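PDB 3ZY2: putative gdp-fucose protein o-fucosyltransferase 1 from Caenorhabditis elegans, which is a putative member of a glycosyltransferase family of the GT-B clan and is modelled with guanosine-5'-diphosphate bound. Local coordinates for residues Q78-K82 and K83-T87; W89-E92 and K93-A96; S186-K189 and Y190-W193; K341-R344 and D345-Q349. All coordinates share one frame; numbering follows the deposited sequence.

Contact 1: residues Q78-K82 and K83-T87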
loop_
_atom_site.group_PDB
_atom_site.type_symbol
_atom_site.label_atom_id
_atom_site.label_comp_id
_atom_site.label_asym_id
_atom_site.label_seq_id
_atom_site.Cartn_x
_atom_site.Cartn_y
_atom_site.Cartn_z
ATOM N N GLN A 78 19.920 -11.698 15.595
ATOM C CA GLN A 78 20.512 -12.962 16.041
ATOM C C GLN A 78 19.848 -13.464 17.331
ATOM O O GLN A 78 19.476 -14.648 17.415
ATOM C CB GLN A 78 22.044 -12.858 16.186
ATOM C CG GLN A 78 22.696 -14.055 16.880
ATOM C CD GLN A 78 24.219 -14.086 16.804
ATOM O OE1 GLN A 78 24.881 -13.072 16.558
ATOM N NE2 GLN A 78 24.785 -15.271 17.026
ATOM N N GLU A 79 19.688 -12.577 18.318
ATOM C CA GLU A 79 19.007 -12.963 19.561
ATOM C C GLU A 79 17.553 -13.346 19.290
ATOM O O GLU A 79 17.055 -14.352 19.804
ATOM C CB GLU A 79 19.097 -11.887 20.657
ATOM C CG GLU A 79 18.320 -12.283 21.930
ATOM C CD GLU A 79 18.528 -11.383 23.153
ATOM O OE1 GLU A 79 19.343 -10.439 23.115
ATOM O OE2 GLU A 79 17.866 -11.655 24.187
ATOM N N PHE A 80 16.856 -12.561 18.479
ATOM C CA PHE A 80 15.457 -12.841 18.183
ATOM C C PHE A 80 15.308 -14.222 17.529
ATOM O O PHE A 80 14.475 -15.046 17.931
ATOM C CB PHE A 80 14.880 -11.733 17.279
ATOM C CG PHE A 80 13.438 -11.927 16.949
ATOM C CD1 PHE A 80 12.458 -11.827 17.943
ATOM C CD2 PHE A 80 13.045 -12.212 15.640
ATOM C CE1 PHE A 80 11.132 -12.023 17.638
ATOM C CE2 PHE A 80 11.714 -12.403 15.319
ATOM C CZ PHE A 80 10.745 -12.311 16.320
ATOM N N THR A 81 16.163 -14.461 16.545
ATOM C CA THR A 81 16.132 -15.610 15.647
ATOM C C THR A 81 16.552 -16.913 16.357
ATOM O O THR A 81 15.947 -17.993 16.165
ATOM C CB THR A 81 17.005 -15.199 14.404
ATOM O OG1 THR A 81 16.156 -14.803 13.308
ATOM C CG2 THR A 81 18.014 -16.215 13.995
ATOM N N LYS A 82 17.541 -16.801 17.229
ATOM C CA LYS A 82 18.079 -17.978 17.895
ATOM C C LYS A 82 17.423 -18.261 19.252
ATOM O O LYS A 82 17.216 -19.438 19.612
ATOM C CB LYS A 82 19.606 -17.879 17.976
ATOM C CG LYS A 82 20.272 -17.995 16.589
ATOM C CD LYS A 82 21.722 -17.485 16.538
ATOM C CE LYS A 82 22.694 -18.416 17.263
ATOM N NZ LYS A 82 22.618 -19.827 16.759
ATOM N N LYS A 83 17.055 -17.204 19.977
ATOM C CA LYS A 83 16.631 -17.333 21.374
ATOM C C LYS A 83 15.159 -17.070 21.654
ATOM O O LYS A 83 14.608 -17.625 22.620
ATOM C CB LYS A 83 17.478 -16.440 22.283
ATOM C CG LYS A 83 18.888 -16.948 22.509
ATOM C CD LYS A 83 19.534 -16.259 23.688
ATOM C CE LYS A 83 20.399 -17.229 24.479
ATOM N NZ LYS A 83 19.576 -18.262 25.189
ATOM N N ILE A 84 14.514 -16.251 20.823
ATOM C CA ILE A 84 13.163 -15.757 21.111
ATOM C C ILE A 84 12.096 -16.410 20.214
ATOM O O ILE A 84 11.150 -17.019 20.718
ATOM C CB ILE A 84 13.100 -14.186 21.083
ATOM C CG1 ILE A 84 14.058 -13.599 22.141
ATOM C CG2 ILE A 84 11.681 -13.687 21.308
ATOM C CD1 ILE A 84 14.351 -12.094 22.003
ATOM N N MET A 85 12.278 -16.297 18.899
ATOM C CA MET A 85 11.399 -16.878 17.874
ATOM C C MET A 85 10.911 -18.326 18.088
ATOM O O MET A 85 9.731 -18.581 17.928
ATOM C CB MET A 85 12.099 -16.796 16.511
ATOM C CG MET A 85 11.227 -16.613 15.352
ATOM S SD MET A 85 12.319 -16.046 14.045
ATOM C CE MET A 85 12.647 -17.528 13.110
ATOM N N PRO A 86 11.828 -19.267 18.401
ATOM C CA PRO A 86 11.412 -20.682 18.401
ATOM C C PRO A 86 10.231 -20.984 19.322
ATOM O O PRO A 86 9.340 -21.723 18.918
ATOM C CB PRO A 86 12.680 -21.421 18.840
ATOM C CG PRO A 86 13.789 -20.551 18.357
ATOM C CD PRO A 86 13.288 -19.135 18.567
ATOM N N THR A 87 10.223 -20.393 20.524
ATOM C CA THR A 87 9.121 -20.577 21.493
ATOM C C THR A 87 8.068 -19.467 21.492
ATOM O O THR A 87 6.890 -19.714 21.756
ATOM C CB THR A 87 9.629 -20.730 22.960
ATOM O OG1 THR A 87 10.387 -19.578 23.324
ATOM C CG2 THR A 87 10.481 -21.987 23.139
#
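A Met-aromatic contact joins Phe80 to Met85 within helix 77-88, at a place where the helix widens into a pi-type turn. The sulfur SD of Met85 lies 4.7 Å from the centroid of the Phe80 ring, well off its normal, and comes closest to CE2 at 3.9 Å. Ile84 brings its CG2 branch to 3.9 Å from Phe80 CD1, so two consecutive residues meet the phenyl group. With CG trans to the backbone N (chi1 -179°), Phe80 leans back beside its own carbonyl, and its side chain crosses those of Ile84 and Met85 at about a right angle. The other branch of Ile84 turns away from the ring: its CD1 rests 4.0 Å from CG of the extended Glu79, meeting chiefly the aliphatic part of that acid. Thr81 lies side by side with Met85, its OG1 4.1 Å from SD. The backbone explains the five-residue spacing. Phe80 O takes a nearly straight bond from Met85 N (2.7 Å, N-H...O angle 173°) and a second from Ile84 N at 3.1 Å. Glu79 O is bonded by Lys83 N at 2.9 Å and weakly by Ile84 N. Pro86 follows, with no N-H to give, which suits the kink there. Phe80 also touches Trp89, and Met85 touches Val131. The chemistry implies a helix with two characters: a flexible thioether, a branched alkane and a phenyl ring fit together on the buried side, while Lys82 and Lys83 remain on the exposed side.

Contact 2: residues W89-E92 and K93-A96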
loop_
_atom_site.group_PDB
_atom_site.type_symbol
_atom_site.label_atom_id
_atom_site.label_comp_id
_atom_site.label_asym_id
_atom_site.label_seq_id
_atom_site.Cartn_x
_atom_site.Cartn_y
_atom_site.Cartn_z
ATOM N N TRP A 89 7.312 -17.424 18.828
ATOM C CA TRP A 89 6.707 -17.166 17.526
ATOM C C TRP A 89 6.962 -18.285 16.509
ATOM O O TRP A 89 7.638 -18.092 15.490
ATOM C CB TRP A 89 7.254 -15.842 17.010
ATOM C CG TRP A 89 6.547 -15.242 15.840
ATOM C CD1 TRP A 89 5.207 -14.996 15.711
ATOM C CD2 TRP A 89 7.171 -14.717 14.655
ATOM N NE1 TRP A 89 4.959 -14.374 14.505
ATOM C CE2 TRP A 89 6.145 -14.199 13.838
ATOM C CE3 TRP A 89 8.497 -14.659 14.200
ATOM C CZ2 TRP A 89 6.403 -13.620 12.584
ATOM C CZ3 TRP A 89 8.759 -14.079 12.941
ATOM C CH2 TRP A 89 7.710 -13.579 12.151
ATOM N N PRO A 90 6.432 -19.475 16.790
ATOM C CA PRO A 90 6.702 -20.642 15.946
ATOM C C PRO A 90 6.024 -20.506 14.575
ATOM O O PRO A 90 5.114 -19.676 14.432
ATOM C CB PRO A 90 6.092 -21.792 16.753
ATOM C CG PRO A 90 5.036 -21.143 17.589
ATOM C CD PRO A 90 5.561 -19.797 17.937
ATOM N N PRO A 91 6.479 -21.285 13.566
ATOM C CA PRO A 91 5.925 -21.139 12.213
ATOM C C PRO A 91 4.405 -20.943 12.127
ATOM O O PRO A 91 3.949 -20.090 11.356
ATOM C CB PRO A 91 6.364 -22.431 11.527
ATOM C CG PRO A 91 7.707 -22.748 12.175
ATOM C CD PRO A 91 7.712 -22.102 13.550
ATOM N N GLU A 92 3.640 -21.694 12.925
ATOM C CA GLU A 92 2.165 -21.637 12.870
ATOM C C GLU A 92 1.536 -20.274 13.182
ATOM O O GLU A 92 0.422 -20.004 12.743
ATOM C CB GLU A 92 1.536 -22.762 13.732
ATOM C CG GLU A 92 0.053 -22.594 14.136
ATOM C CD GLU A 92 -0.146 -21.814 15.447
ATOM O OE1 GLU A 92 0.688 -21.947 16.371
ATOM O OE2 GLU A 92 -1.155 -21.072 15.546
ATOM N N LYS A 93 2.226 -19.412 13.927
ATOM C CA LYS A 93 1.605 -18.135 14.270
ATOM C C LYS A 93 2.296 -16.961 13.599
ATOM O O LYS A 93 2.138 -15.807 14.016
ATOM C CB LYS A 93 1.459 -17.934 15.787
ATOM C CG LYS A 93 2.741 -17.707 16.565
ATOM C CD LYS A 93 2.484 -17.612 18.086
ATOM C CE LYS A 93 1.850 -18.894 18.652
ATOM N NZ LYS A 93 2.099 -19.107 20.116
ATOM N N ARG A 94 3.048 -17.273 12.548
ATOM C CA ARG A 94 3.757 -16.244 11.784
ATOM C C ARG A 94 2.818 -15.600 10.769
ATOM O O ARG A 94 2.685 -16.058 9.626
ATOM C CB ARG A 94 5.024 -16.811 11.149
ATOM C CG ARG A 94 5.992 -17.308 12.234
ATOM C CD ARG A 94 7.316 -17.803 11.729
ATOM N NE ARG A 94 8.083 -18.308 12.871
ATOM C CZ ARG A 94 9.244 -18.948 12.787
ATOM N NH1 ARG A 94 9.804 -19.191 11.607
ATOM N NH2 ARG A 94 9.847 -19.355 13.898
ATOM N N LYS A 95 2.166 -14.532 11.226
ATOM C CA LYS A 95 1.265 -13.732 10.398
ATOM C C LYS A 95 1.960 -12.487 9.845
ATOM O O LYS A 95 2.789 -11.858 10.526
ATOM C CB LYS A 95 0.009 -13.362 11.197
ATOM C CG LYS A 95 -0.858 -14.574 11.638
ATOM C CD LYS A 95 -2.314 -14.163 11.766
ATOM C CE LYS A 95 -3.277 -15.348 11.784
ATOM N NZ LYS A 95 -3.176 -16.129 13.050
ATOM N N ALA A 96 1.650 -12.159 8.592
ATOM C CA ALA A 96 2.142 -10.933 7.977
ATOM C C ALA A 96 1.154 -9.811 8.253
ATOM O O ALA A 96 -0.067 -10.012 8.187
ATOM C CB ALA A 96 2.306 -11.122 6.490
HETATM O O HOH W 1 3.130 -12.445 13.231
#
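The carbonyl oxygen of Trp89 is gripped side-on by two nitrogens of Arg94, NE at 2.7 Å and NH2 at 3.0 Å. The oxygen lies in the guanidinium plane, at its edge, and the NE bond is the straighter of the two (159°). Above one guanidinium face sits the Pro91 ring, its CD 3.5 Å from Arg94 NH2, so the flat group is held both at its edge and from above. The extended chain of Arg94 also crosses the indole of Trp89: CG lies over the centre of the six-membered ring, 3.7 Å from its centroid, a CH-pi contact. Arginine suits the place because its methylenes cover the ring while its far end reaches back to the carbonyl of the same tryptophan. Trp89 NE1 makes a weak bond to Lys93 O and a sounder one to a water at 2.9 Å, which in turn donates to Lys95 O. Between these groups the chain turns tightly. Lys93 N bonds to Pro90 O at 2.9 Å and Arg94 N to Pro91 O at 3.2 Å, and Arg94 is the centre of an inverse gamma turn. The prolines, whose rings restrict the backbone, fit such a bend. Lys93 lays its methylenes against Pro90, CD to CD 3.8 Å, after a start wedged between its backbone N and carbonyl (chi1 70°). The turn connects helix 77-88 to strand 95-98: Arg94 packs on Met85, Trp89 reaches Val168 and Ala170 of strand 168-171, Ala96 pairs with strand 135-138, and Lys95 forms a salt bridge with Asp232 of the second subunit.

Contact 3: residues S186-K189 and Y190-W193; sequences SIQK and YLRW
Lys189 and Tyr190 are neighbours in sequence whose side chains fold back on each other. The lysine starts trans to its backbone N (chi1 171°) and stays extended as far as CE before bending, which carries CD over one face of the Tyr190 ring and CE to 3.7 Å from the tyrosine OH. The ring is turned the other way at its root, CG lying opposite its own carbonyl carbon, so that its CD2 edge faces the backbone: Ile187 O lies near the ring plane, 3.5 Å from CD2. A long aliphatic chain ending in a charge suits this exposed spot, since its methylenes cover the ring while the ammonium stays beyond it. Gln188 bends sharply at its second torsion (chi2 85°), and its side chain crosses that of Leu191 at about a right angle, NE2 to CD1 3.7 Å. The same NE2 donates to a water at 2.9 Å, which donates onward to Leu191 O; the other end, OE1, accepts from Arg342 NE. The backbone is a 3-10 turn closing with Tyr190 N to Ile187 O (2.9 Å) and Leu191 N to Gln188 O (3.0 Å). Leucine suits its position because it packs on Phe27 and Leu28 of helix 20-37. Chemically, the loop divides its work: Gln188 provides an amide bonded at both its nitrogen and its oxygen, in a buried setting about 11 Å from the bound GDP, whereas Lys189 and Arg192 are exposed, and a water ties the carbonyl of Lys189 to the guanidinium of Arg192.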
loop_
_atom_site.group_PDB
_atom_site.type_symbol
_atom_site.label_atom_id
_atom_site.label_comp_id
_atom_site.label_asym_id
_atom_site.label_seq_id
_atom_site.Cartn_x
_atom_site.Cartn_y
_atom_site.Cartn_z
ATOM N N SER A 186 15.450 13.667 15.107
ATOM C CA SER A 186 16.322 13.630 16.273
ATOM C C SER A 186 16.677 12.231 16.761
ATOM O O SER A 186 17.647 12.063 17.482
ATOM C CB SER A 186 15.710 14.463 17.410
ATOM O OG SER A 186 14.505 13.866 17.833
ATOM N N ILE A 187 15.918 11.211 16.336
ATOM C CA ILE A 187 16.238 9.838 16.709
ATOM C C ILE A 187 17.602 9.400 16.140
ATOM O O ILE A 187 18.213 8.476 16.667
ATOM C CB ILE A 187 15.057 8.886 16.335
ATOM C CG1 ILE A 187 13.819 9.339 17.110
ATOM C CG2 ILE A 187 15.377 7.389 16.641
ATOM C CD1 ILE A 187 12.546 8.568 16.742
ATOM N N GLN A 188 18.099 10.092 15.105
ATOM C CA GLN A 188 19.425 9.791 14.578
ATOM C C GLN A 188 20.514 9.893 15.661
ATOM O O GLN A 188 21.563 9.261 15.556
ATOM C CB GLN A 188 19.734 10.720 13.407
ATOM C CG GLN A 188 20.982 10.314 12.588
ATOM C CD GLN A 188 20.704 9.276 11.500
ATOM O OE1 GLN A 188 19.740 9.387 10.740
ATOM N NE2 GLN A 188 21.571 8.263 11.402
ATOM N N LYS A 189 20.228 10.650 16.731
ATOM C CA LYS A 189 21.148 10.744 17.889
ATOM C C LYS A 189 21.547 9.340 18.399
ATOM O O LYS A 189 22.677 9.108 18.857
ATOM C CB LYS A 189 20.484 11.565 19.009
ATOM C CG LYS A 189 21.232 11.554 20.314
ATOM C CD LYS A 189 20.493 12.389 21.348
ATOM C CE LYS A 189 20.725 11.864 22.757
ATOM N NZ LYS A 189 22.159 11.901 23.168
ATOM N N TYR A 190 20.609 8.400 18.265
ATOM C CA TYR A 190 20.748 7.066 18.833
ATOM C C TYR A 190 21.286 6.054 17.851
ATOM O O TYR A 190 21.384 4.876 18.184
ATOM C CB TYR A 190 19.408 6.588 19.420
ATOM C CG TYR A 190 18.871 7.543 20.448
ATOM C CD1 TYR A 190 19.384 7.542 21.726
ATOM C CD2 TYR A 190 17.880 8.454 20.121
ATOM C CE1 TYR A 190 18.910 8.429 22.690
ATOM C CE2 TYR A 190 17.383 9.334 21.071
ATOM C CZ TYR A 190 17.918 9.312 22.344
ATOM O OH TYR A 190 17.435 10.185 23.290
ATOM N N LEU A 191 21.661 6.519 16.665
ATOM C CA LEU A 191 22.368 5.650 15.692
ATOM C C LEU A 191 23.827 6.077 15.660
ATOM O O LEU A 191 24.191 7.065 15.014
ATOM C CB LEU A 191 21.739 5.725 14.295
ATOM C CG LEU A 191 20.252 5.335 14.210
ATOM C CD1 LEU A 191 19.792 5.275 12.778
ATOM C CD2 LEU A 191 19.893 4.039 14.918
ATOM N N ARG A 192 24.650 5.315 16.375
ATOM C CA ARG A 192 26.074 5.608 16.543
ATOM C C ARG A 192 26.836 4.521 15.801
ATOM O O ARG A 192 26.609 3.340 16.046
ATOM C CB ARG A 192 26.430 5.564 18.027
ATOM C CG ARG A 192 27.922 5.797 18.281
ATOM C CD ARG A 192 28.215 5.959 19.749
ATOM N NE ARG A 192 27.539 7.146 20.290
ATOM C CZ ARG A 192 27.472 7.455 21.581
ATOM N NH1 ARG A 192 28.046 6.679 22.500
ATOM N NH2 ARG A 192 26.827 8.549 21.950
ATOM N N TRP A 193 27.740 4.910 14.902
ATOM C CA TRP A 193 28.496 3.924 14.128
ATOM C C TRP A 193 29.214 2.932 15.013
ATOM O O TRP A 193 29.750 3.282 16.073
ATOM C CB TRP A 193 29.498 4.580 13.163
ATOM C CG TRP A 193 28.791 5.513 12.226
ATOM C CD1 TRP A 193 28.759 6.880 12.304
ATOM C CD2 TRP A 193 27.948 5.147 11.128
ATOM N NE1 TRP A 193 27.967 7.385 11.301
ATOM C CE2 TRP A 193 27.454 6.348 10.566
ATOM C CE3 TRP A 193 27.563 3.923 10.554
ATOM C CZ2 TRP A 193 26.580 6.360 9.459
ATOM C CZ3 TRP A 193 26.708 3.934 9.448
ATOM C CH2 TRP A 193 26.239 5.153 8.906
HETATM O O HOH W 2 24.209 8.263 12.521
HETATM O O HOH W 3 24.807 9.328 16.744
HETATM O O HOH W 4 24.783 10.345 20.326
#

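Contact 4: residues K341-R344 and D345-Q349; sequences KRER and DHAGQ
Residues 341-344 and 345-349 lie along and just past the C-terminal part of helix 335-346, the helix of a beta-alpha-beta unit between strands 327-330 and 354-356. Asp345 N bonds to Lys341 O at 2.8 Å and Ala347 N to Glu343 O at 2.9 Å, the usual helical spacing. At His346 the pattern slackens: its N has a weak bond to Arg342 O and another, 3.3 Å long, to Glu343 O. Among the side chains there is a salt bridge one turn apart, Lys341 NZ to Asp345 OD2 at 2.7 Å, made on the syn lone pair of the carboxylate. The lysine chain is longer than the gap needs; bends at chi2 (58°) and chi4 curl it back over the acid. Asp345 OD2 also lies 3.4 Å from Lys341 O, two acceptors side by side, and the ammonium probably offsets the unfavourable charge. The imidazole of His346 carries the CB of Asp345 over one face, and its CD2 approaches Arg342 O at 3.2 Å. Glu343, extended, sets CG 4.0 Å from the small Ala347 CB, while its OE1 accepts from Trp193 NE1. The two arginines serve neighbouring parts: Arg342 forms a salt bridge with Asp25 through NH1 and gives NE to Gln188, and Arg344 sends NH2 to Pro353 O and NH1 to Ala325 O. A water bridges the backbone, donating to Arg344 O at 2.8 Å and accepting from Gly348 N.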
loop_
_atom_site.group_PDB
_atom_site.type_symbol
_atom_site.label_atom_id
_atom_site.label_comp_id
_atom_site.label_asym_id
_atom_site.label_seq_id
_atom_site.Cartn_x
_atom_site.Cartn_y
_atom_site.Cartn_z
ATOM N N LYS A 341 23.363 14.908 7.700
ATOM C CA LYS A 341 22.760 16.124 8.262
ATOM C C LYS A 341 22.176 15.850 9.649
ATOM O O LYS A 341 22.458 16.606 10.595
ATOM C CB LYS A 341 21.657 16.651 7.323
ATOM C CG LYS A 341 20.931 17.891 7.838
ATOM C CD LYS A 341 21.929 19.029 8.088
ATOM C CE LYS A 341 21.270 20.409 8.173
ATOM N NZ LYS A 341 20.180 20.496 9.206
ATOM N N ARG A 342 21.399 14.775 9.790
ATOM C CA ARG A 342 20.806 14.433 11.091
ATOM C C ARG A 342 21.844 14.067 12.153
ATOM O O ARG A 342 21.685 14.417 13.339
ATOM C CB ARG A 342 19.801 13.285 10.938
ATOM C CG ARG A 342 18.593 13.673 10.099
ATOM C CD ARG A 342 17.518 12.581 10.103
ATOM N NE ARG A 342 18.038 11.287 9.659
ATOM C CZ ARG A 342 17.678 10.682 8.532
ATOM N NH1 ARG A 342 16.809 11.247 7.699
ATOM N NH2 ARG A 342 18.176 9.485 8.258
ATOM N N GLU A 343 22.890 13.362 11.736
ATOM C CA GLU A 343 23.942 13.002 12.678
ATOM C C GLU A 343 24.624 14.272 13.170
ATOM O O GLU A 343 24.842 14.466 14.382
ATOM C CB GLU A 343 24.944 12.030 12.036
ATOM C CG GLU A 343 26.061 11.674 13.039
ATOM C CD GLU A 343 26.954 10.528 12.595
ATOM O OE1 GLU A 343 26.540 9.793 11.688
ATOM O OE2 GLU A 343 28.037 10.354 13.200
ATOM N N ARG A 344 24.930 15.157 12.239
ATOM C CA ARG A 344 25.593 16.411 12.602
ATOM C C ARG A 344 24.700 17.292 13.457
ATOM O O ARG A 344 25.179 17.970 14.367
ATOM C CB ARG A 344 26.059 17.147 11.358
ATOM C CG ARG A 344 27.154 16.356 10.637
ATOM C CD ARG A 344 27.629 17.108 9.372
ATOM N NE ARG A 344 28.355 18.361 9.688
ATOM C CZ ARG A 344 29.620 18.408 10.098
ATOM N NH1 ARG A 344 30.322 17.281 10.239
ATOM N NH2 ARG A 344 30.195 19.585 10.371
ATOM N N ASP A 345 23.401 17.246 13.204
ATOM C CA ASP A 345 22.468 18.036 14.006
ATOM C C ASP A 345 22.276 17.490 15.417
ATOM O O ASP A 345 22.056 18.273 16.350
ATOM C CB ASP A 345 21.120 18.020 13.317
ATOM C CG ASP A 345 21.036 18.966 12.124
ATOM O OD1 ASP A 345 21.937 19.818 11.917
ATOM O OD2 ASP A 345 20.001 18.883 11.416
ATOM N N HIS A 346 22.301 16.162 15.573
ATOM C CA HIS A 346 21.741 15.527 16.779
ATOM C C HIS A 346 22.632 14.615 17.596
ATOM O O HIS A 346 22.279 14.316 18.735
ATOM C CB HIS A 346 20.470 14.735 16.426
ATOM C CG HIS A 346 19.401 15.577 15.793
ATOM N ND1 HIS A 346 18.708 16.548 16.493
ATOM C CD2 HIS A 346 18.909 15.589 14.531
ATOM C CE1 HIS A 346 17.848 17.131 15.673
ATOM N NE2 HIS A 346 17.947 16.568 14.484
ATOM N N ALA A 347 23.758 14.158 17.047
ATOM C CA ALA A 347 24.589 13.181 17.774
ATOM C C ALA A 347 25.165 13.784 19.043
ATOM O O ALA A 347 25.273 13.096 20.067
ATOM C CB ALA A 347 25.703 12.629 16.906
ATOM N N GLY A 348 25.529 15.053 18.950
ATOM C CA GLY A 348 26.088 15.764 20.083
ATOM C C GLY A 348 25.099 16.686 20.728
ATOM O O GLY A 348 23.916 16.776 20.373
ATOM N N GLN A 349 25.611 17.414 21.699
ATOM C CA GLN A 349 24.807 18.304 22.452
ATOM C C GLN A 349 24.444 19.539 21.636
ATOM O O GLN A 349 23.396 20.131 21.850
ATOM C CB GLN A 349 25.593 18.685 23.698
ATOM C CG GLN A 349 24.766 19.026 24.820
ATOM C CD GLN A 349 25.592 19.399 26.028
ATOM O OE1 GLN A 349 25.479 18.786 27.099
ATOM N NE2 GLN A 349 26.398 20.420 25.882
HETATM O O HOH W 5 25.537 17.171 16.986
#

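All four contacts are local and follow one another along the chain, so none encloses or crosses another. Contact 1 lies on helix 77-88; contact 2 closes the tight turn after it and delivers the chain into strand 95-98 of the six-stranded parallel sheet. These two touch, their centres 13 Å apart. Contact 3 comes in the loop that leaves strand 168-171 and leads to helix 195-208. Contact 4 lies toward the C-terminal end of helix 335-346, which serves the second, five-stranded parallel sheet. Although about 150 residues separate contacts 3 and 4, their centres are only 8 Å apart, joining that loop to the helix. Contacts 2 and 4 lie on opposite sides of the chain's centre.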